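Local coordinates for protein ornithine carbamoyltransferase (Gloeobacter violaceus, PDB 3GD5) that probably catalyses the reversible transfer of a carbamoyl group from carbamoyl phosphate to ornithine, yielding citrulline and phosphate on the way to arginine, at residues A161-G166 with L229-W234; H271-H276 with R292-A297; H137-V142 with H302-V307. All coordinates share one frame; numbering follows the deposited sequence.

Interaction 1 of 3, residues A161-G166 with L229-W234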
loop_
_atom_site.group_PDB
_atom_site.type_symbol
_atom_site.label_atom_id
_atom_site.label_comp_id
_atom_site.label_asym_id
_atom_site.label_seq_id
_atom_site.Cartn_x
_atom_site.Cartn_y
_atom_site.Cartn_z
ATOM N N ALA A 161 34.007 -2.890 -26.647
ATOM C CA ALA A 161 33.435 -4.211 -26.421
ATOM C C ALA A 161 32.419 -4.113 -25.288
ATOM O O ALA A 161 32.741 -3.657 -24.191
ATOM C CB ALA A 161 34.518 -5.204 -26.062
ATOM N N TYR A 162 31.188 -4.524 -25.567
ATOM C CA TYR A 162 30.121 -4.496 -24.571
ATOM C C TYR A 162 29.781 -5.924 -24.179
ATOM O O TYR A 162 29.616 -6.788 -25.038
ATOM C CB TYR A 162 28.873 -3.817 -25.138
ATOM C CG TYR A 162 27.682 -3.866 -24.206
ATOM C CD1 TYR A 162 27.385 -2.798 -23.363
ATOM C CD2 TYR A 162 26.862 -4.991 -24.157
ATOM C CE1 TYR A 162 26.296 -2.847 -22.492
ATOM C CE2 TYR A 162 25.771 -5.054 -23.290
ATOM C CZ TYR A 162 25.492 -3.978 -22.464
ATOM O OH TYR A 162 24.392 -4.028 -21.640
ATOM N N VAL A 163 29.682 -6.175 -22.879
ATOM C CA VAL A 163 29.357 -7.514 -22.398
ATOM C C VAL A 163 28.222 -7.430 -21.395
ATOM O O VAL A 163 28.241 -6.596 -20.490
ATOM C CB VAL A 163 30.585 -8.203 -21.732
ATOM C CG1 VAL A 163 31.760 -8.215 -22.705
ATOM C CG2 VAL A 163 30.968 -7.485 -20.439
ATOM N N GLY A 164 27.233 -8.299 -21.572
ATOM C CA GLY A 164 26.087 -8.320 -20.689
ATOM C C GLY A 164 24.802 -8.521 -21.467
ATOM O O GLY A 164 24.737 -9.344 -22.384
ATOM N N ASP A 165 23.776 -7.758 -21.107
ATOM C CA ASP A 165 22.472 -7.852 -21.755
ATOM C C ASP A 165 22.313 -6.832 -22.876
ATOM O O ASP A 165 22.601 -5.650 -22.695
ATOM C CB ASP A 165 21.377 -7.669 -20.699
ATOM C CG ASP A 165 19.997 -7.499 -21.299
ATOM O OD1 ASP A 165 19.705 -8.101 -22.352
ATOM O OD2 ASP A 165 19.189 -6.766 -20.696
ATOM N N GLY A 166 21.877 -7.298 -24.042
ATOM C CA GLY A 166 21.675 -6.404 -25.173
ATOM C C GLY A 166 20.447 -5.560 -24.899
ATOM O O GLY A 166 19.337 -5.891 -25.330
ATOM N N LEU A 229 36.058 -1.570 -22.357
ATOM C CA LEU A 229 35.172 -2.669 -21.981
ATOM C C LEU A 229 33.967 -1.989 -21.313
ATOM O O LEU A 229 34.120 -1.210 -20.375
ATOM C CB LEU A 229 35.866 -3.630 -21.016
ATOM C CG LEU A 229 37.030 -4.418 -21.624
ATOM C CD1 LEU A 229 37.584 -5.374 -20.585
ATOM C CD2 LEU A 229 36.554 -5.191 -22.855
ATOM N N TYR A 230 32.776 -2.286 -21.812
ATOM C CA TYR A 230 31.555 -1.664 -21.323
ATOM C C TYR A 230 30.545 -2.692 -20.848
ATOM O O TYR A 230 30.357 -3.734 -21.476
ATOM C CB TYR A 230 30.933 -0.841 -22.454
ATOM C CG TYR A 230 29.936 0.217 -22.031
ATOM C CD1 TYR A 230 28.714 -0.124 -21.447
ATOM C CD2 TYR A 230 30.204 1.566 -22.256
ATOM C CE1 TYR A 230 27.782 0.859 -21.101
ATOM C CE2 TYR A 230 29.288 2.550 -21.916
ATOM C CZ TYR A 230 28.080 2.195 -21.337
ATOM O OH TYR A 230 27.195 3.193 -20.969
ATOM N N THR A 231 29.895 -2.399 -19.732
ATOM C CA THR A 231 28.880 -3.300 -19.221
ATOM C C THR A 231 27.811 -2.522 -18.474
ATOM O O THR A 231 27.961 -1.330 -18.207
ATOM C CB THR A 231 29.474 -4.380 -18.305
ATOM O OG1 THR A 231 28.491 -5.400 -18.094
ATOM C CG2 THR A 231 29.893 -3.788 -16.972
ATOM N N ASP A 232 26.732 -3.219 -18.138
ATOM C CA ASP A 232 25.596 -2.619 -17.463
ATOM C C ASP A 232 24.972 -3.729 -16.638
ATOM O O ASP A 232 25.385 -4.884 -16.746
ATOM C CB ASP A 232 24.615 -2.116 -18.524
ATOM C CG ASP A 232 23.470 -1.301 -17.944
ATOM O OD1 ASP A 232 23.419 -1.101 -16.711
ATOM O OD2 ASP A 232 22.619 -0.856 -18.745
ATOM N N VAL A 233 23.986 -3.390 -15.813
ATOM C CA VAL A 233 23.333 -4.395 -14.985
ATOM C C VAL A 233 22.658 -5.478 -15.833
ATOM O O VAL A 233 22.158 -5.199 -16.921
ATOM C CB VAL A 233 22.284 -3.746 -14.062
ATOM C CG1 VAL A 233 21.374 -4.822 -13.480
ATOM C CG2 VAL A 233 22.986 -2.985 -12.933
ATOM N N TRP A 234 22.653 -6.711 -15.333
ATOM C CA TRP A 234 22.028 -7.816 -16.051
ATOM C C TRP A 234 20.519 -7.596 -16.177
ATOM O O TRP A 234 19.921 -6.833 -15.417
ATOM C CB TRP A 234 22.295 -9.152 -15.342
ATOM C CG TRP A 234 23.753 -9.554 -15.288
ATOM C CD1 TRP A 234 24.743 -9.172 -16.151
ATOM C CD2 TRP A 234 24.368 -10.450 -14.346
ATOM N NE1 TRP A 234 25.934 -9.772 -15.806
ATOM C CE2 TRP A 234 25.733 -10.561 -14.703
ATOM C CE3 TRP A 234 23.899 -11.169 -13.235
ATOM C CZ2 TRP A 234 26.636 -11.363 -13.989
ATOM C CZ3 TRP A 234 24.798 -11.969 -12.524
ATOM C CH2 TRP A 234 26.152 -12.058 -12.907
#
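V163 and T231 meet through the carbonyl O of V163, which accepts a hydrogen bond from OG1 of T231 at 2.7 Å. The hydroxyl can do this because OG1 stands anti to its own backbone N (chi1 -167°), which turns it across the gap between the strands. Two backbone bonds precede it in the ladder: N of Y230 to O of A161 at 2.7 Å, and N of V163 to O of Y230 at 2.9 Å. The side-chain bond follows these two along the pairing. Next to the ladder, Y162 directs its OH onto the carbonyl O of D165 at 2.6 Å, which pins the turn after the strand to the ring of the strand itself. The ring also reaches its neighbour: CD1 of Y162 lies 3.5 Å from CD1 of Y230, the two planes inclined by 31° with their centroids 5.9 Å apart. Further out, the Y162 hydroxyl oxygen passes 3.7 Å from CB of D232, while the phenol of Y230 has its own bond to D144. On the other face of the sheet A161 CB rests 3.8 Å from CD2 of L229. All this joins neighbouring strands of the five-stranded parallel sheet of the second domain, a Rossmann-like α/β fold of order 3-2-1-4-5. The central strand, 159-163, is first in the chain and its neighbour 228-231 fourth, and the loop after 228-231 carries D232, which by similarity binds ornithine.

Interaction 2 of 3, residues H271-H276 with R292-A297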
loop_
_atom_site.group_PDB
_atom_site.type_symbol
_atom_site.label_atom_id
_atom_site.label_comp_id
_atom_site.label_asym_id
_atom_site.label_seq_id
_atom_site.Cartn_x
_atom_site.Cartn_y
_atom_site.Cartn_z
ATOM N N HIS A 271 30.929 1.894 -17.211
ATOM C CA HIS A 271 29.701 1.309 -16.679
ATOM C C HIS A 271 28.734 2.476 -16.506
ATOM O O HIS A 271 29.045 3.446 -15.826
ATOM C CB HIS A 271 29.968 0.611 -15.334
ATOM C CG HIS A 271 28.798 -0.172 -14.818
ATOM N ND1 HIS A 271 28.907 -1.480 -14.393
ATOM C CD2 HIS A 271 27.500 0.177 -14.638
ATOM C CE1 HIS A 271 27.728 -1.901 -13.969
ATOM N NE2 HIS A 271 26.858 -0.915 -14.105
ATOM N N CYS A 272 27.571 2.397 -17.142
ATOM C CA CYS A 272 26.588 3.477 -17.052
ATOM C C CYS A 272 25.936 3.665 -15.666
ATOM O O CYS A 272 25.335 4.704 -15.418
ATOM C CB CYS A 272 25.494 3.274 -18.102
ATOM S SG CYS A 272 24.629 1.710 -17.943
ATOM N N LEU A 273 26.054 2.661 -14.790
ATOM C CA LEU A 273 25.506 2.677 -13.420
ATOM C C LEU A 273 23.982 2.531 -13.324
ATOM O O LEU A 273 23.265 2.822 -14.279
ATOM C CB LEU A 273 25.946 3.950 -12.688
ATOM C CG LEU A 273 27.460 4.131 -12.508
ATOM C CD1 LEU A 273 27.747 5.444 -11.806
ATOM C CD2 LEU A 273 28.036 2.959 -11.710
ATOM N N PRO A 274 23.464 2.064 -12.168
ATOM C CA PRO A 274 24.202 1.668 -10.963
ATOM C C PRO A 274 24.888 0.346 -11.223
ATOM O O PRO A 274 24.563 -0.334 -12.193
ATOM C CB PRO A 274 23.101 1.551 -9.902
ATOM C CG PRO A 274 21.936 1.059 -10.701
ATOM C CD PRO A 274 22.010 1.935 -11.944
ATOM N N ALA A 275 25.831 -0.020 -10.363
ATOM C CA ALA A 275 26.554 -1.279 -10.538
ATOM C C ALA A 275 26.259 -2.311 -9.449
ATOM O O ALA A 275 26.026 -1.958 -8.291
ATOM C CB ALA A 275 28.053 -1.001 -10.578
ATOM N N HIS A 276 26.271 -3.586 -9.828
ATOM C CA HIS A 276 26.061 -4.664 -8.874
ATOM C C HIS A 276 27.393 -5.404 -8.751
ATOM O O HIS A 276 27.646 -6.360 -9.496
ATOM C CB HIS A 276 24.983 -5.645 -9.353
ATOM C CG HIS A 276 23.644 -5.018 -9.584
ATOM N ND1 HIS A 276 23.169 -3.968 -8.826
ATOM C CD2 HIS A 276 22.678 -5.290 -10.494
ATOM C CE1 HIS A 276 21.974 -3.615 -9.266
ATOM N NE2 HIS A 276 21.654 -4.402 -10.278
ATOM N N ARG A 292 36.756 4.410 -15.595
ATOM C CA ARG A 292 36.501 5.812 -15.926
ATOM C C ARG A 292 35.038 6.119 -15.610
ATOM O O ARG A 292 34.495 7.153 -16.006
ATOM C CB ARG A 292 36.790 6.086 -17.398
ATOM C CG ARG A 292 38.260 5.940 -17.756
ATOM C CD ARG A 292 39.106 6.973 -17.051
ATOM N NE ARG A 292 40.520 6.786 -17.351
ATOM C CZ ARG A 292 41.307 5.909 -16.735
ATOM N NH1 ARG A 292 40.823 5.138 -15.770
ATOM N NH2 ARG A 292 42.575 5.791 -17.095
ATOM N N ILE A 293 34.423 5.204 -14.867
ATOM C CA ILE A 293 33.023 5.295 -14.460
ATOM C C ILE A 293 32.579 6.633 -13.863
ATOM O O ILE A 293 31.521 7.155 -14.233
ATOM C CB ILE A 293 32.700 4.164 -13.468
ATOM C CG1 ILE A 293 32.777 2.822 -14.197
ATOM C CG2 ILE A 293 31.321 4.363 -12.852
ATOM C CD1 ILE A 293 32.673 1.631 -13.276
ATOM N N TRP A 294 33.375 7.184 -12.947
ATOM C CA TRP A 294 33.037 8.449 -12.305
ATOM C C TRP A 294 33.129 9.607 -13.300
ATOM O O TRP A 294 32.270 10.496 -13.294
ATOM C CB TRP A 294 33.931 8.685 -11.074
ATOM C CG TRP A 294 33.911 7.499 -10.114
ATOM C CD1 TRP A 294 34.994 6.866 -9.579
ATOM C CD2 TRP A 294 32.757 6.758 -9.667
ATOM N NE1 TRP A 294 34.594 5.776 -8.840
ATOM C CE2 TRP A 294 33.229 5.687 -8.876
ATOM C CE3 TRP A 294 31.375 6.893 -9.863
ATOM C CZ2 TRP A 294 32.370 4.750 -8.280
ATOM C CZ3 TRP A 294 30.518 5.961 -9.272
ATOM C CH2 TRP A 294 31.024 4.902 -8.488
ATOM N N ASP A 295 34.146 9.598 -14.164
ATOM C CA ASP A 295 34.268 10.648 -15.182
ATOM C C ASP A 295 33.103 10.496 -16.166
ATOM O O ASP A 295 32.502 11.474 -16.614
ATOM C CB ASP A 295 35.597 10.531 -15.951
ATOM C CG ASP A 295 36.816 10.817 -15.080
ATOM O OD1 ASP A 295 36.711 11.624 -14.135
ATOM O OD2 ASP A 295 37.891 10.251 -15.354
ATOM N N GLU A 296 32.788 9.251 -16.492
ATOM C CA GLU A 296 31.698 8.938 -17.406
ATOM C C GLU A 296 30.367 9.462 -16.860
ATOM O O GLU A 296 29.540 9.969 -17.611
ATOM C CB GLU A 296 31.635 7.423 -17.600
ATOM C CG GLU A 296 30.461 6.915 -18.411
ATOM C CD GLU A 296 30.326 5.404 -18.321
ATOM O OE1 GLU A 296 29.476 4.836 -19.035
ATOM O OE2 GLU A 296 31.072 4.785 -17.529
ATOM N N ALA A 297 30.173 9.345 -15.549
ATOM C CA ALA A 297 28.941 9.809 -14.903
ATOM C C ALA A 297 28.845 11.339 -14.938
ATOM O O ALA A 297 27.786 11.903 -15.258
ATOM C CB ALA A 297 28.888 9.300 -13.454
HETATM O O HOH W 1 29.144 6.097 -15.405
#
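L273 leans on I293 and W294 with the whole of its branched end. Its CB already points at the helix, and CG lies anti to the carbonyl carbon (chi1 -61°), 3.9 Å from CG2 of I293. From there the branches part: CD2 lies on the same CG2 of I293 at 3.8 Å; CD1, still near that methyl, goes on to CZ3 of W294 at 3.8 Å, the two side chains crossing at about a right angle. CD1 also approaches CB of A297, more loosely. The loop in question bears the His-Cys-Leu-Pro signature of ornithine carbamoyltransferases, with a cis peptide between L273 and P274; by similarity C272 and L273 bind carbamoyl phosphate. It follows the edge strand 268-271 and packs against the first turn of helix 293-312, with R292 in the N-cap position. At the start of the loop, CB of H271 touches CD1 of I293 at 3.5 Å. The extended E296 offers OE2, through its syn lone pair, to N of H271 at 2.9 Å, with an N-H···O angle of 143°. A water then bridges the two main chains, donating to O of H271 at 2.7 Å and to O of I293 at 2.9 Å. OE1 of E296 lies near the carboxylate of D144, a like charge that would probably favour protonation of one of the pair. On the outer side of the helix D295 forms a salt bridge with R102 of a neighbouring subunit.

Interaction 3 of 3, residues H137-V142 with H302-V307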
loop_
_atom_site.group_PDB
_atom_site.type_symbol
_atom_site.label_atom_id
_atom_site.label_comp_id
_atom_site.label_asym_id
_atom_site.label_seq_id
_atom_site.Cartn_x
_atom_site.Cartn_y
_atom_site.Cartn_z
ATOM N N HIS A 137 18.946 4.733 -24.955
ATOM C CA HIS A 137 19.416 5.667 -23.938
ATOM C C HIS A 137 20.486 6.527 -24.616
ATOM O O HIS A 137 21.676 6.430 -24.311
ATOM C CB HIS A 137 20.008 4.901 -22.745
ATOM C CG HIS A 137 20.190 5.741 -21.519
ATOM N ND1 HIS A 137 20.602 5.217 -20.311
ATOM C CD2 HIS A 137 20.000 7.061 -21.307
ATOM C CE1 HIS A 137 20.654 6.180 -19.407
ATOM N NE2 HIS A 137 20.294 7.309 -19.986
ATOM N N PRO A 138 20.061 7.380 -25.556
ATOM C CA PRO A 138 20.907 8.288 -26.338
ATOM C C PRO A 138 21.860 9.171 -25.541
ATOM O O PRO A 138 23.062 9.223 -25.826
ATOM C CB PRO A 138 19.891 9.127 -27.107
ATOM C CG PRO A 138 18.751 8.189 -27.284
ATOM C CD PRO A 138 18.645 7.542 -25.932
ATOM N N CYS A 139 21.318 9.873 -24.554
ATOM C CA CYS A 139 22.120 10.774 -23.746
ATOM C C CYS A 139 23.249 10.080 -23.027
ATOM O O CYS A 139 24.328 10.645 -22.906
ATOM C CB CYS A 139 21.238 11.535 -22.755
ATOM S SG CYS A 139 20.117 12.741 -23.575
ATOM N N GLN A 140 23.013 8.860 -22.556
ATOM C CA GLN A 140 24.061 8.113 -21.865
ATOM C C GLN A 140 25.242 7.919 -22.817
ATOM O O GLN A 140 26.394 8.205 -22.478
ATOM C CB GLN A 140 23.538 6.744 -21.421
ATOM C CG GLN A 140 24.602 5.825 -20.819
ATOM C CD GLN A 140 25.202 6.384 -19.545
ATOM O OE1 GLN A 140 24.474 6.742 -18.608
ATOM N NE2 GLN A 140 26.533 6.468 -19.498
ATOM N N VAL A 141 24.937 7.441 -24.015
ATOM C CA VAL A 141 25.958 7.187 -25.019
ATOM C C VAL A 141 26.738 8.422 -25.449
ATOM O O VAL A 141 27.948 8.329 -25.649
ATOM C CB VAL A 141 25.342 6.476 -26.254
ATOM C CG1 VAL A 141 26.344 6.454 -27.433
ATOM C CG2 VAL A 141 24.961 5.054 -25.865
ATOM N N VAL A 142 26.075 9.574 -25.587
ATOM C CA VAL A 142 26.793 10.778 -25.983
ATOM C C VAL A 142 27.798 11.119 -24.880
ATOM O O VAL A 142 28.865 11.685 -25.134
ATOM C CB VAL A 142 25.835 11.992 -26.241
ATOM C CG1 VAL A 142 24.713 11.586 -27.200
ATOM C CG2 VAL A 142 25.262 12.508 -24.944
ATOM N N HIS A 302 27.601 17.244 -18.875
ATOM C CA HIS A 302 28.145 18.003 -19.998
ATOM C C HIS A 302 27.490 17.590 -21.311
ATOM O O HIS A 302 27.248 18.419 -22.180
ATOM C CB HIS A 302 29.662 17.812 -20.057
ATOM C CG HIS A 302 30.347 18.138 -18.767
ATOM N ND1 HIS A 302 30.287 19.390 -18.191
ATOM C CD2 HIS A 302 31.068 17.367 -17.919
ATOM C CE1 HIS A 302 30.938 19.374 -17.041
ATOM N NE2 HIS A 302 31.422 18.158 -16.852
ATOM N N ALA A 303 27.180 16.311 -21.442
ATOM C CA ALA A 303 26.545 15.834 -22.661
ATOM C C ALA A 303 25.118 16.359 -22.763
ATOM O O ALA A 303 24.680 16.798 -23.835
ATOM C CB ALA A 303 26.546 14.314 -22.698
ATOM N N GLN A 304 24.384 16.305 -21.653
ATOM C CA GLN A 304 23.008 16.776 -21.656
ATOM C C GLN A 304 22.900 18.291 -21.845
ATOM O O GLN A 304 21.927 18.769 -22.428
ATOM C CB GLN A 304 22.288 16.292 -20.386
ATOM C CG GLN A 304 21.820 14.851 -20.548
ATOM C CD GLN A 304 21.693 14.085 -19.244
ATOM O OE1 GLN A 304 21.743 12.866 -19.250
ATOM N NE2 GLN A 304 21.519 14.791 -18.130
ATOM N N LYS A 305 23.889 19.048 -21.374
ATOM C CA LYS A 305 23.877 20.505 -21.578
ATOM C C LYS A 305 23.951 20.779 -23.084
ATOM O O LYS A 305 23.283 21.673 -23.597
ATOM C CB LYS A 305 25.078 21.169 -20.899
ATOM C CG LYS A 305 24.974 21.243 -19.391
ATOM C CD LYS A 305 26.234 21.814 -18.763
ATOM C CE LYS A 305 26.522 23.231 -19.221
ATOM N NZ LYS A 305 27.673 23.744 -18.441
ATOM N N ALA A 306 24.772 20.003 -23.787
ATOM C CA ALA A 306 24.905 20.163 -25.230
ATOM C C ALA A 306 23.589 19.844 -25.940
ATOM O O ALA A 306 23.221 20.532 -26.891
ATOM C CB ALA A 306 26.022 19.274 -25.764
ATOM N N VAL A 307 22.867 18.815 -25.501
ATOM C CA VAL A 307 21.599 18.517 -26.168
ATOM C C VAL A 307 20.602 19.634 -25.888
ATOM O O VAL A 307 19.971 20.148 -26.809
ATOM C CB VAL A 307 20.981 17.159 -25.725
ATOM C CG1 VAL A 307 22.000 16.053 -25.882
ATOM C CG2 VAL A 307 20.485 17.236 -24.295
#
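C139 faces Q304 and V307 where helices 138-152 and 293-312 pass each other; the axes of their short segments approach to 8.9 Å and cross steeply at 118°. The apolar contacts come first. CB of C139 lies 4.0 Å from CG of Q304, and SG, set anti to the carbonyl carbon (chi1 -69°), lies 4.1 Å from that same methylene. Beyond it SG looks towards CG1 of V307 at 4.5 Å, a loose van der Waals approach. One turn further along its helix V142 faces A303; the modelled distance between their methyl groups is too short to be trusted, but the two residues are plainly neighbours. The CB of A303 also reaches the carbonyl O of C139 at 4.3 Å, so that the alanine methyl lies beside V142 and near the carbonyl of C139.

Polar atoms enter the interface without bonding across it. The extended Q304 brings OE1 to 3.8 Å from CB of C139, while NE2 bonds to OG of S65 on helix 60-72. Q140, on another side of its own helix, gives its amide to R300 and D144: OE1 accepts from NE of R300 and NE2 donates to OD1 of D144. R300, like the run from H137 to Q140, binds carbamoyl phosphate by similarity, and Q140 may therefore help to position it.

These are the two helices that run between the carbamoyl-phosphate and ornithine domains in this family. Their meeting here rests on small apolar groups, and contacts of this kind impose no fixed direction between the two segments, which may suit the domain closure known in related carbamoyltransferases.

Overall arrangement
The three contacts converge on one cleft between the domains. Interactions 1 and 2 have centres about 12 Å apart and meet where CG of D232 lies 3.2 Å from SG of C272, so that a residue assigned by similarity to ornithine sits against one assigned to carbamoyl phosphate. Interactions 2 and 3, with centres about 14 Å apart, share helix 293-312; Q140, on the other helix of interaction 3, meets both segments of interaction 2, its CD 3.4 Å from CB of C272 and its NE2 3.4 Å from OE1 of E296. Interactions 1 and 3 are farthest apart, about 19 Å between centres, yet Y230 OH comes within 3.7 Å of Q140 NE2. Sheet, signature loop and interdomain helices thus join around the probable active site.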